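Local coordinates for ABC-type transport system, molybdenum-specific extracellular solute-binding protein (Clostridium difficile, PDB 4KD5) that probably captures molybdate or tungstate outside the cell and delivers it to a membrane ABC transporter for uptake, at residues K112-E117 against G160-G165; V90-A95 against D176-V181; K151-W156 against G165-S170; K103-D108 against D138-K143. All blocks are in the same frame, centred on the assembly; numbering follows the deposited sequence.

Contact 1 of 4, residues K112-E117 against G160-G165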
loop_
_atom_site.group_PDB
_atom_site.type_symbol
_atom_site.label_atom_id
_atom_site.label_comp_id
_atom_site.label_asym_id
_atom_site.label_seq_id
_atom_site.Cartn_x
_atom_site.Cartn_y
_atom_site.Cartn_z
ATOM N N LYS A 112 6.287 -2.347 -54.798
ATOM C CA LYS A 112 6.747 -3.277 -53.776
ATOM C C LYS A 112 6.308 -2.852 -52.374
ATOM O O LYS A 112 6.729 -1.807 -51.864
ATOM C CB LYS A 112 8.271 -3.452 -53.873
ATOM C CG LYS A 112 8.726 -3.914 -55.257
ATOM C CD LYS A 112 10.227 -4.075 -55.363
ATOM C CE LYS A 112 10.698 -5.176 -54.454
ATOM N NZ LYS A 112 12.179 -5.278 -54.413
ATOM N N ILE A 113 5.440 -3.667 -51.775
ATOM C CA ILE A 113 4.928 -3.431 -50.428
ATOM C C ILE A 113 5.641 -4.340 -49.425
ATOM O O ILE A 113 5.514 -5.563 -49.484
ATOM C CB ILE A 113 3.406 -3.682 -50.359
ATOM C CG1 ILE A 113 2.670 -2.744 -51.317
ATOM C CG2 ILE A 113 2.884 -3.504 -48.944
ATOM C CD1 ILE A 113 1.173 -2.967 -51.383
ATOM N N ALA A 114 6.390 -3.741 -48.503
ATOM C CA ALA A 114 7.133 -4.515 -47.507
ATOM C C ALA A 114 6.276 -4.818 -46.283
ATOM O O ALA A 114 5.716 -3.907 -45.670
ATOM C CB ALA A 114 8.390 -3.785 -47.092
ATOM N N VAL A 115 6.184 -6.097 -45.923
ATOM C CA VAL A 115 5.495 -6.514 -44.699
ATOM C C VAL A 115 6.300 -7.593 -43.984
ATOM O O VAL A 115 7.144 -8.252 -44.595
ATOM C CB VAL A 115 4.079 -7.078 -44.981
ATOM C CG1 VAL A 115 3.170 -6.030 -45.603
ATOM C CG2 VAL A 115 4.169 -8.310 -45.868
ATOM N N GLY A 116 6.035 -7.784 -42.695
ATOM C CA GLY A 116 6.663 -8.872 -41.968
ATOM C C GLY A 116 6.035 -10.203 -42.348
ATOM O O GLY A 116 4.882 -10.239 -42.794
ATOM N N GLU A 117 6.785 -11.293 -42.189
ATOM C CA GLU A 117 6.244 -12.622 -42.457
ATOM C C GLU A 117 5.018 -12.857 -41.573
ATOM O O GLU A 117 5.076 -12.677 -40.358
ATOM C CB GLU A 117 7.318 -13.699 -42.253
ATOM C CG GLU A 117 8.312 -13.801 -43.416
ATOM C CD GLU A 117 9.667 -14.372 -43.012
ATOM O OE1 GLU A 117 10.624 -14.248 -43.810
ATOM O OE2 GLU A 117 9.781 -14.939 -41.905
ATOM N N GLY A 160 14.619 2.273 -50.697
ATOM C CA GLY A 160 13.823 2.334 -51.912
ATOM C C GLY A 160 13.526 0.980 -52.527
ATOM O O GLY A 160 12.810 0.889 -53.527
ATOM N N ASN A 161 14.080 -0.072 -51.931
ATOM C CA ASN A 161 13.838 -1.434 -52.394
ATOM C C ASN A 161 12.358 -1.786 -52.329
ATOM O O ASN A 161 11.858 -2.563 -53.137
ATOM C CB ASN A 161 14.657 -2.431 -51.576
ATOM C CG ASN A 161 16.095 -2.529 -52.047
ATOM O OD1 ASN A 161 16.918 -1.653 -51.766
ATOM N ND2 ASN A 161 16.410 -3.605 -52.758
ATOM N N ALA A 162 11.669 -1.213 -51.350
ATOM C CA ALA A 162 10.215 -1.290 -51.288
ATOM C C ALA A 162 9.666 0.127 -51.293
ATOM O O ALA A 162 10.215 1.007 -50.626
ATOM C CB ALA A 162 9.770 -2.024 -50.047
ATOM N N ASP A 163 8.586 0.346 -52.035
ATOM C CA ASP A 163 7.978 1.667 -52.117
ATOM C C ASP A 163 7.324 2.050 -50.795
ATOM O O ASP A 163 7.511 3.159 -50.295
ATOM C CB ASP A 163 6.953 1.711 -53.249
ATOM C CG ASP A 163 7.546 1.307 -54.586
ATOM O OD1 ASP A 163 8.708 1.672 -54.859
ATOM O OD2 ASP A 163 6.851 0.618 -55.361
ATOM N N VAL A 164 6.550 1.125 -50.237
ATOM C CA VAL A 164 5.913 1.340 -48.941
ATOM C C VAL A 164 6.129 0.155 -48.005
ATOM O O VAL A 164 6.654 -0.883 -48.413
ATOM C CB VAL A 164 4.402 1.600 -49.066
ATOM C CG1 VAL A 164 4.140 2.765 -49.983
ATOM C CG2 VAL A 164 3.698 0.359 -49.590
ATOM N N GLY A 165 5.712 0.316 -46.752
ATOM C CA GLY A 165 5.841 -0.743 -45.766
ATOM C C GLY A 165 4.789 -0.686 -44.674
ATOM O O GLY A 165 4.139 0.344 -44.474
#
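Lys112 wraps its side chain round the carbonyl oxygen of Asn161. CB lies between Asn161 O and Ala162 CA, nearly equidistant, and CG stays about 4.0 Å from Asn161 O. CD comes 3.1 Å from Asn161 O; the bend at chi3 (65°) then keeps CE by the same oxygen, and NZ ends 3.0 Å from Asn161 O in a weak hydrogen bond. The Lys112 backbone is held as well: its N donates to Asp163 OD2, an oxygen whose position is less certain, while Lys112 O faces two amides, taking weak hydrogen bonds from Asp163 N at 2.8 Å and from Val164 N at 3.4 Å. Here the chain enters parallel sheet pairing. Strand 113-116 lies between strands 144-147 and 164-168, and helix 150-159 makes the beta-alpha-beta crossover that joins those two outer strands, in the alpha/beta lobe of a type II periplasmic binding protein. Ala114 N donates to Val164 O at 2.9 Å, almost straight (176°) although 27° out of the carbonyl plane. Side chains alternate beyond that. Ile113 and Val164 lie side by side on one face, Ile113 CG1 touching Val164 CG2 at 3.7 Å. On the face beneath helix 150-159, where Val153 and Trp156 reach Ala114, Ala114 CB meets Ala162 CB at 3.7 Å.

Contact 2 of 4, residues V90-A95 against D176-V181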
loop_
_atom_site.group_PDB
_atom_site.type_symbol
_atom_site.label_atom_id
_atom_site.label_comp_id
_atom_site.label_asym_id
_atom_site.label_seq_id
_atom_site.Cartn_x
_atom_site.Cartn_y
_atom_site.Cartn_z
ATOM N N VAL A 90 0.998 1.146 -39.007
ATOM C CA VAL A 90 1.084 2.286 -39.912
ATOM C C VAL A 90 1.695 1.948 -41.264
ATOM O O VAL A 90 2.415 0.956 -41.406
ATOM C CB VAL A 90 1.843 3.470 -39.274
ATOM C CG1 VAL A 90 1.125 3.955 -38.032
ATOM C CG2 VAL A 90 3.273 3.068 -38.935
ATOM N N LEU A 91 1.389 2.784 -42.251
ATOM C CA LEU A 91 1.963 2.669 -43.587
ATOM C C LEU A 91 3.102 3.679 -43.739
ATOM O O LEU A 91 2.901 4.886 -43.580
ATOM C CB LEU A 91 0.893 2.934 -44.646
ATOM C CG LEU A 91 1.315 2.902 -46.117
ATOM C CD1 LEU A 91 1.781 1.516 -46.525
ATOM C CD2 LEU A 91 0.182 3.367 -47.020
ATOM N N ILE A 92 4.300 3.188 -44.042
ATOM C CA ILE A 92 5.458 4.067 -44.186
ATOM C C ILE A 92 6.009 4.113 -45.614
ATOM O O ILE A 92 5.759 3.218 -46.424
ATOM C CB ILE A 92 6.598 3.671 -43.235
ATOM C CG1 ILE A 92 7.062 2.244 -43.521
ATOM C CG2 ILE A 92 6.174 3.829 -41.778
ATOM C CD1 ILE A 92 8.342 1.876 -42.819
ATOM N N SER A 93 6.774 5.161 -45.900
ATOM C CA SER A 93 7.501 5.298 -47.156
ATOM C C SER A 93 8.787 6.059 -46.859
ATOM O O SER A 93 9.041 6.416 -45.711
ATOM C CB SER A 93 6.662 6.037 -48.194
ATOM O OG SER A 93 6.348 7.340 -47.758
ATOM N N SER A 94 9.604 6.311 -47.876
ATOM C CA SER A 94 10.782 7.146 -47.677
ATOM C C SER A 94 10.317 8.582 -47.449
ATOM O O SER A 94 9.181 8.923 -47.773
ATOM C CB SER A 94 11.728 7.064 -48.873
ATOM O OG SER A 94 11.157 7.646 -50.022
ATOM N N ALA A 95 11.183 9.418 -46.883
ATOM C CA ALA A 95 10.805 10.793 -46.551
ATOM C C ALA A 95 10.454 11.627 -47.784
ATOM O O ALA A 95 9.568 12.482 -47.730
ATOM C CB ALA A 95 11.900 11.467 -45.744
ATOM N N ASP A 176 13.907 10.174 -39.288
ATOM C CA ASP A 176 13.449 11.148 -40.281
ATOM C C ASP A 176 13.620 10.642 -41.712
ATOM O O ASP A 176 13.087 11.231 -42.655
ATOM C CB ASP A 176 14.188 12.477 -40.111
ATOM C CG ASP A 176 15.696 12.322 -40.192
ATOM O OD1 ASP A 176 16.238 11.393 -39.555
ATOM O OD2 ASP A 176 16.344 13.132 -40.890
ATOM N N LYS A 177 14.360 9.547 -41.868
ATOM C CA LYS A 177 14.630 8.983 -43.189
ATOM C C LYS A 177 13.366 8.393 -43.801
ATOM O O LYS A 177 13.211 8.361 -45.021
ATOM C CB LYS A 177 15.709 7.905 -43.098
ATOM C CG LYS A 177 16.956 8.326 -42.338
ATOM C CD LYS A 177 17.504 9.655 -42.840
ATOM C CE LYS A 177 18.696 10.108 -42.001
ATOM N NZ LYS A 177 19.056 11.532 -42.259
ATOM N N ILE A 178 12.471 7.920 -42.941
ATOM C CA ILE A 178 11.162 7.445 -43.370
ATOM C C ILE A 178 10.099 8.443 -42.940
ATOM O O ILE A 178 10.377 9.356 -42.160
ATOM C CB ILE A 178 10.813 6.080 -42.754
ATOM C CG1 ILE A 178 10.715 6.184 -41.234
ATOM C CG2 ILE A 178 11.834 5.034 -43.144
ATOM C CD1 ILE A 178 9.376 5.753 -40.690
ATOM N N LYS A 179 8.882 8.254 -43.437
ATOM C CA LYS A 179 7.755 9.091 -43.048
ATOM C C LYS A 179 6.494 8.237 -42.915
ATOM O O LYS A 179 6.325 7.256 -43.644
ATOM C CB LYS A 179 7.567 10.223 -44.060
ATOM C CG LYS A 179 6.235 10.223 -44.790
ATOM C CD LYS A 179 6.305 11.144 -46.003
ATOM C CE LYS A 179 4.979 11.177 -46.749
ATOM N NZ LYS A 179 5.060 11.970 -48.010
ATOM N N VAL A 180 5.626 8.591 -41.969
ATOM C CA VAL A 180 4.384 7.847 -41.759
ATOM C C VAL A 180 3.288 8.407 -42.656
ATOM O O VAL A 180 2.767 9.496 -42.408
ATOM C CB VAL A 180 3.940 7.894 -40.286
ATOM C CG1 VAL A 180 2.636 7.137 -40.089
ATOM C CG2 VAL A 180 5.018 7.308 -39.397
ATOM N N VAL A 181 2.949 7.654 -43.699
ATOM C CA VAL A 181 1.979 8.088 -44.699
ATOM C C VAL A 181 0.557 8.147 -44.146
ATOM O O VAL A 181 -0.158 9.134 -44.325
ATOM C CB VAL A 181 1.992 7.141 -45.908
ATOM C CG1 VAL A 181 0.977 7.581 -46.930
ATOM C CG2 VAL A 181 3.374 7.087 -46.532
#
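Ala95, just past the end of strand 82-94, tucks its methyl group against the turn where the partner chain begins. Ala95 CB lies 3.3 Å from Asp176 O, and its amide N donates to Lys177 O at 2.9 Å, approaching 37° out of that carbonyl's plane. Val181 anchors the other end. Its N gives Leu91 O a 2.8 Å hydrogen bond nearly along the C=O axis, and its CG2, anti to the carbonyl carbon, presses on Ser93 OG at 3.2 Å. That hydroxyl bonds within its own strand, donating to the next residue, in plane to a lone pair of Ser94 O. Ser93 itself forms the antiparallel hydrogen-bonded pair with Lys179: Ser93 N to Lys179 O at 3.1 Å, Lys179 N to Ser93 O at 2.9 Å. Beyond CG the lysine chain runs extended past Ser93 OG, on the same face as that serine. On the opposite face from Ser93 and Lys179, Ile92 CG2 meets Ile178 CD1 at 3.9 Å, the two chains crossing obliquely, and Val90 crosses Val180 at about a right angle. Leu154 of helix 150-159 packs on both isoleucines, while strand 164-168 pairs with the far edge of strand 82-94, through Gly165 and Val167.

Contact 3 of 4, residues K151-W156 against G165-S170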
loop_
_atom_site.group_PDB
_atom_site.type_symbol
_atom_site.label_atom_id
_atom_site.label_comp_id
_atom_site.label_asym_id
_atom_site.label_seq_id
_atom_site.Cartn_x
_atom_site.Cartn_y
_atom_site.Cartn_z
ATOM N N LYS A 151 12.646 -4.209 -38.557
ATOM C CA LYS A 151 13.904 -3.513 -38.781
ATOM C C LYS A 151 14.346 -3.692 -40.231
ATOM O O LYS A 151 14.955 -2.799 -40.825
ATOM C CB LYS A 151 14.968 -4.038 -37.814
ATOM C CG LYS A 151 16.148 -3.104 -37.589
ATOM C CD LYS A 151 17.018 -3.614 -36.446
ATOM C CE LYS A 151 18.089 -2.606 -36.059
ATOM N NZ LYS A 151 18.842 -3.042 -34.846
ATOM N N GLU A 152 14.026 -4.847 -40.805
ATOM C CA GLU A 152 14.307 -5.089 -42.217
ATOM C C GLU A 152 13.294 -4.364 -43.110
ATOM O O GLU A 152 13.643 -3.887 -44.193
ATOM C CB GLU A 152 14.337 -6.594 -42.523
ATOM C CG GLU A 152 14.795 -6.923 -43.937
ATOM C CD GLU A 152 15.138 -8.392 -44.134
ATOM O OE1 GLU A 152 14.281 -9.258 -43.858
ATOM O OE2 GLU A 152 16.271 -8.679 -44.575
ATOM N N VAL A 153 12.046 -4.273 -42.648
ATOM C CA VAL A 153 11.007 -3.547 -43.378
ATOM C C VAL A 153 11.411 -2.088 -43.554
ATOM O O VAL A 153 11.376 -1.555 -44.661
ATOM C CB VAL A 153 9.643 -3.630 -42.666
ATOM C CG1 VAL A 153 8.611 -2.794 -43.392
ATOM C CG2 VAL A 153 9.169 -5.066 -42.590
ATOM N N LEU A 154 11.810 -1.456 -42.453
ATOM C CA LEU A 154 12.243 -0.061 -42.464
ATOM C C LEU A 154 13.455 0.158 -43.368
ATOM O O LEU A 154 13.543 1.165 -44.066
ATOM C CB LEU A 154 12.559 0.408 -41.040
ATOM C CG LEU A 154 11.379 0.780 -40.143
ATOM C CD1 LEU A 154 11.708 0.536 -38.677
ATOM C CD2 LEU A 154 11.015 2.237 -40.354
ATOM N N ALA A 155 14.380 -0.797 -43.359
ATOM C CA ALA A 155 15.602 -0.694 -44.154
ATOM C C ALA A 155 15.318 -0.730 -45.655
ATOM O O ALA A 155 15.926 0.018 -46.426
ATOM C CB ALA A 155 16.569 -1.793 -43.771
ATOM N N TRP A 156 14.404 -1.613 -46.056
ATOM C CA TRP A 156 13.987 -1.754 -47.450
ATOM C C TRP A 156 13.316 -0.484 -47.947
ATOM O O TRP A 156 13.559 -0.034 -49.067
ATOM C CB TRP A 156 13.003 -2.920 -47.593
ATOM C CG TRP A 156 13.606 -4.273 -47.389
ATOM C CD1 TRP A 156 14.920 -4.562 -47.167
ATOM C CD2 TRP A 156 12.907 -5.533 -47.393
ATOM N NE1 TRP A 156 15.083 -5.922 -47.033
ATOM C CE2 TRP A 156 13.876 -6.531 -47.164
ATOM C CE3 TRP A 156 11.574 -5.896 -47.568
ATOM C CZ2 TRP A 156 13.528 -7.890 -47.109
ATOM C CZ3 TRP A 156 11.241 -7.241 -47.510
ATOM C CH2 TRP A 156 12.213 -8.220 -47.284
ATOM N N GLY A 165 5.712 0.316 -46.752
ATOM C CA GLY A 165 5.841 -0.743 -45.766
ATOM C C GLY A 165 4.789 -0.686 -44.674
ATOM O O GLY A 165 4.139 0.344 -44.474
ATOM N N PHE A 166 4.612 -1.803 -43.974
ATOM C CA PHE A 166 3.710 -1.857 -42.828
ATOM C C PHE A 166 4.505 -2.110 -41.554
ATOM O O PHE A 166 5.314 -3.037 -41.485
ATOM C CB PHE A 166 2.638 -2.932 -43.019
ATOM C CG PHE A 166 1.486 -2.488 -43.873
ATOM C CD1 PHE A 166 0.432 -1.783 -43.315
ATOM C CD2 PHE A 166 1.459 -2.765 -45.231
ATOM C CE1 PHE A 166 -0.634 -1.365 -44.095
ATOM C CE2 PHE A 166 0.395 -2.349 -46.016
ATOM C CZ PHE A 166 -0.652 -1.650 -45.447
ATOM N N VAL A 167 4.269 -1.278 -40.547
ATOM C CA VAL A 167 5.127 -1.253 -39.374
ATOM C C VAL A 167 4.368 -0.649 -38.187
ATOM O O VAL A 167 3.350 0.007 -38.386
ATOM C CB VAL A 167 6.418 -0.469 -39.708
ATOM C CG1 VAL A 167 6.400 0.908 -39.081
ATOM C CG2 VAL A 167 7.647 -1.238 -39.286
ATOM N N TYR A 168 4.829 -0.894 -36.961
ATOM C CA TYR A 168 4.229 -0.241 -35.794
ATOM C C TYR A 168 4.662 1.222 -35.740
ATOM O O TYR A 168 5.754 1.558 -36.188
ATOM C CB TYR A 168 4.631 -0.943 -34.495
ATOM C CG TYR A 168 4.005 -2.300 -34.287
ATOM C CD1 TYR A 168 2.888 -2.692 -35.006
ATOM C CD2 TYR A 168 4.530 -3.186 -33.361
ATOM C CE1 TYR A 168 2.315 -3.932 -34.811
ATOM C CE2 TYR A 168 3.965 -4.424 -33.160
ATOM C CZ TYR A 168 2.858 -4.791 -33.889
ATOM O OH TYR A 168 2.290 -6.022 -33.693
ATOM N N PHE A 169 3.826 2.094 -35.185
ATOM C CA PHE A 169 4.199 3.499 -35.087
ATOM C C PHE A 169 5.436 3.677 -34.213
ATOM O O PHE A 169 6.270 4.539 -34.474
ATOM C CB PHE A 169 3.048 4.335 -34.543
ATOM C CG PHE A 169 3.266 5.811 -34.678
ATOM C CD1 PHE A 169 3.406 6.389 -35.933
ATOM C CD2 PHE A 169 3.326 6.624 -33.559
ATOM C CE1 PHE A 169 3.607 7.749 -36.065
ATOM C CE2 PHE A 169 3.525 7.989 -33.686
ATOM C CZ PHE A 169 3.666 8.551 -34.941
ATOM N N SER A 170 5.552 2.848 -33.179
ATOM C CA SER A 170 6.679 2.928 -32.254
ATOM C C SER A 170 8.008 2.573 -32.916
ATOM O O SER A 170 9.075 2.930 -32.408
ATOM C CB SER A 170 6.445 2.048 -31.026
ATOM O OG SER A 170 6.228 0.702 -31.380
#
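Val153 points from helix 150-159 straight at the strand below, while Leu154, one residue on, leaves the helix to one side and brings CG toward Val167. In Val153, CG1 is anti to the backbone N (chi1 176°), which sends that methyl toward the backbone of Gly165 and Phe166: it stands 4.2 Å from Gly165 CA and 3.8 Å from Phe166 O. With no side chain on Gly165, the valine settles directly on the strand backbone. Val167 faces up to meet the helix, and its CG2 comes 4.3 Å from Leu154 CG and 4.5 Å from Val153 CG1, so one methyl lies loosely against both helix side chains. The layer is apolar, with no hydrogen bond crossing it. This is the return leg of a beta-alpha-beta unit, strand 144-147, helix and strand 164-168, and the helix segment runs at 135° to the strand, axes 8.4 Å apart. Phe166 turns to the other face of the sheet, toward Ala127 of helix 122-133. Tyr168, predicted to bind molybdate, packs on Pro122, Ala123 and Tyr126 of that same helix. Toward strand 144-147, Glu152 CG lies 3.0 Å above the ring plane of Trp156, offset toward the rim.

Contact 4 of 4, residues K103-D108 against D138-K143. With SBT (2-butanol), chain I; FMT (formic acid), chain E.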
loop_
_atom_site.group_PDB
_atom_site.type_symbol
_atom_site.label_atom_id
_atom_site.label_comp_id
_atom_site.label_asym_id
_atom_site.label_seq_id
_atom_site.Cartn_x
_atom_site.Cartn_y
_atom_site.Cartn_z
ATOM N N LYS A 103 -4.913 4.389 -50.374
ATOM C CA LYS A 103 -5.492 4.281 -51.710
ATOM C C LYS A 103 -4.410 4.028 -52.757
ATOM O O LYS A 103 -4.653 3.373 -53.770
ATOM C CB LYS A 103 -6.289 5.549 -52.056
ATOM C CG LYS A 103 -7.768 5.298 -52.340
ATOM C CD LYS A 103 -8.617 6.575 -52.281
ATOM C CE LYS A 103 -8.392 7.500 -53.473
ATOM N NZ LYS A 103 -7.348 8.529 -53.207
ATOM N N ASP A 104 -3.209 4.534 -52.489
ATOM C CA ASP A 104 -2.086 4.415 -53.415
ATOM C C ASP A 104 -1.491 3.005 -53.486
ATOM O O ASP A 104 -0.613 2.739 -54.307
ATOM C CB ASP A 104 -0.998 5.429 -53.054
ATOM C CG ASP A 104 -1.468 6.864 -53.196
ATOM O OD1 ASP A 104 -0.612 7.744 -53.421
ATOM O OD2 ASP A 104 -2.687 7.111 -53.085
ATOM N N LEU A 105 -1.963 2.107 -52.624
ATOM C CA LEU A 105 -1.520 0.713 -52.658
ATOM C C LEU A 105 -1.984 0.024 -53.941
ATOM O O LEU A 105 -1.297 -0.839 -54.482
ATOM C CB LEU A 105 -2.045 -0.064 -51.447
ATOM C CG LEU A 105 -1.554 0.270 -50.044
ATOM C CD1 LEU A 105 -2.158 -0.686 -49.029
ATOM C CD2 LEU A 105 -0.049 0.190 -49.989
ATOM N N THR A 106 -3.157 0.420 -54.424
ATOM C CA THR A 106 -3.779 -0.216 -55.584
ATOM C C THR A 106 -3.258 0.350 -56.908
ATOM O O THR A 106 -3.369 -0.288 -57.954
ATOM C CB THR A 106 -5.302 -0.067 -55.534
ATOM O OG1 THR A 106 -5.729 0.020 -54.170
ATOM C CG2 THR A 106 -5.975 -1.250 -56.196
ATOM N N THR A 107 -2.694 1.553 -56.850
ATOM C CA THR A 107 -2.197 2.244 -58.040
ATOM C C THR A 107 -0.850 1.694 -58.501
ATOM O O THR A 107 -0.250 0.859 -57.831
ATOM C CB THR A 107 -2.062 3.761 -57.792
ATOM O OG1 THR A 107 -0.828 4.032 -57.117
ATOM C CG2 THR A 107 -3.215 4.264 -56.947
ATOM N N ASP A 108 -0.379 2.185 -59.643
ATOM C CA ASP A 108 0.914 1.784 -60.187
ATOM C C ASP A 108 2.062 2.538 -59.523
ATOM O O ASP A 108 3.230 2.268 -59.800
ATOM C CB ASP A 108 0.958 2.019 -61.698
ATOM C CG ASP A 108 0.912 0.728 -62.495
ATOM O OD1 ASP A 108 1.991 0.190 -62.827
ATOM O OD2 ASP A 108 -0.203 0.254 -62.801
ATOM N N ASP A 138 -5.497 -10.356 -51.980
ATOM C CA ASP A 138 -5.307 -11.046 -53.256
ATOM C C ASP A 138 -4.742 -10.123 -54.333
ATOM O O ASP A 138 -3.754 -10.462 -54.982
ATOM C CB ASP A 138 -6.613 -11.701 -53.732
ATOM C CG ASP A 138 -6.669 -13.191 -53.432
ATOM O OD1 ASP A 138 -7.776 -13.769 -53.497
ATOM O OD2 ASP A 138 -5.612 -13.780 -53.132
ATOM N N LYS A 139 -5.365 -8.959 -54.507
ATOM C CA LYS A 139 -4.937 -7.984 -55.513
ATOM C C LYS A 139 -3.463 -7.597 -55.384
ATOM O O LYS A 139 -2.803 -7.297 -56.373
ATOM C CB LYS A 139 -5.801 -6.716 -55.434
ATOM C CG LYS A 139 -7.287 -6.940 -55.691
ATOM C CD LYS A 139 -8.109 -5.654 -55.534
ATOM C CE LYS A 139 -7.989 -4.730 -56.746
ATOM N NZ LYS A 139 -9.158 -3.801 -56.863
ATOM N N LEU A 140 -2.957 -7.621 -54.155
ATOM C CA LEU A 140 -1.629 -7.096 -53.836
ATOM C C LEU A 140 -0.544 -8.169 -53.783
ATOM O O LEU A 140 0.617 -7.865 -53.517
ATOM C CB LEU A 140 -1.674 -6.342 -52.499
ATOM C CG LEU A 140 -1.940 -4.836 -52.488
ATOM C CD1 LEU A 140 -2.756 -4.407 -53.684
ATOM C CD2 LEU A 140 -2.632 -4.418 -51.201
ATOM N N LYS A 141 -0.925 -9.416 -54.041
ATOM C CA LYS A 141 -0.016 -10.556 -53.919
ATOM C C LYS A 141 1.243 -10.405 -54.776
ATOM O O LYS A 141 2.324 -10.865 -54.396
ATOM C CB LYS A 141 -0.758 -11.858 -54.259
ATOM C CG LYS A 141 -0.011 -13.136 -53.894
ATOM C CD LYS A 141 -0.933 -14.348 -53.956
ATOM C CE LYS A 141 -0.151 -15.629 -54.214
ATOM N NZ LYS A 141 -0.400 -16.681 -53.191
ATOM N N ASP A 142 1.102 -9.737 -55.917
ATOM C CA ASP A 142 2.229 -9.499 -56.817
ATOM C C ASP A 142 3.163 -8.396 -56.316
ATOM O O ASP A 142 4.270 -8.236 -56.831
ATOM C CB ASP A 142 1.724 -9.160 -58.223
ATOM C CG ASP A 142 0.613 -8.128 -58.210
ATOM O OD1 ASP A 142 -0.487 -8.449 -57.715
ATOM O OD2 ASP A 142 0.826 -7.006 -58.714
ATOM N N LYS A 143 2.722 -7.650 -55.305
ATOM C CA LYS A 143 3.505 -6.545 -54.759
ATOM C C LYS A 143 4.143 -6.893 -53.419
ATOM O O LYS A 143 5.135 -6.293 -53.019
ATOM C CB LYS A 143 2.626 -5.303 -54.594
ATOM C CG LYS A 143 1.835 -4.909 -55.832
ATOM C CD LYS A 143 1.742 -3.388 -55.946
ATOM C CE LYS A 143 0.549 -2.958 -56.797
ATOM N NZ LYS A 143 0.499 -1.480 -57.000
HETATM C C1 SBT I . -4.277 2.284 -61.729
HETATM C C2 SBT I . -3.321 3.330 -62.285
HETATM C C3 SBT I . -3.115 4.471 -61.300
HETATM C C4 SBT I . -4.431 5.139 -60.968
HETATM O OH SBT I . -2.061 2.717 -62.565
HETATM C C FMT E . -7.432 6.209 -47.613
HETATM O O1 FMT E . -7.312 5.382 -46.709
HETATM O O2 FMT E . -6.499 6.621 -48.299
#
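Lys143 NZ donates hydrogen bonds to two backbone carbonyls, Leu105 O at 3.2 Å and Val110 O just beyond the segment; Thr107 O lies 2.6 Å from NZ. These are loops at the end of the parallel strands in one lobe of a type II periplasmic binding protein: loop 103-108 precedes strand 113-116, while loop 138-143 leads into strand 144-147. A side chain bent at chi2 (-144°) carries the ammonium from one loop into the carbonyl cluster of the other, an arrangement that would be expected to favour the charged form. The bond to Leu105 O comes in above the carbonyl plane, 33° out of it. Beneath it, Leu140 slides a branch under the same peptide, CD1 lying 3.9 Å from Leu105 O, and Leu140 CD2 meets Leu105 CD1 at 4.3 Å. Both leucines also pack on Ile113, so the loops are stitched to the sheet as well as to each other. At the solvent side, Thr106 CG2 rests against Lys139 CE, the two chains crossing obliquely. Each loop is braced internally. A type I turn spans Asp138 to Lys141, and Lys143 N donates to Leu140 O at 2.8 Å. Thr107 OG1 donates to Asp104 O and also bonds with Lys109 N. At Asp108 a 2-butanol sits against the loop: its OH makes weak hydrogen bonds, donating to Asp108 OD2 at 3.1 Å and accepting from Asp108 N, and its C3 packs 3.7 Å from Thr107 CB.

Overall arrangement
Strand 164-168 ties contacts 1, 2 and 3 together, and Gly165 belongs to both contact 1 and contact 3, whose centres are 8 Å apart. On one edge Ala114 O takes the amide of Phe166 (N to O 2.9 Å); on the other, Gly165 O faces Ile92 N of contact 2, also at 2.9 Å. Contact 4 closes the far end of the same lobe, its centre 12 Å from that of contact 1; Leu105 reaches Ile113, Val164, Leu91 and Phe166 from there. The predicted molybdate site lies toward contact 3, which contains Tyr168, with the Val167 side chain about 4 Å from that of Val150, a predicted molybdate residue. Contact 4, with its 2-butanol, lies away from it.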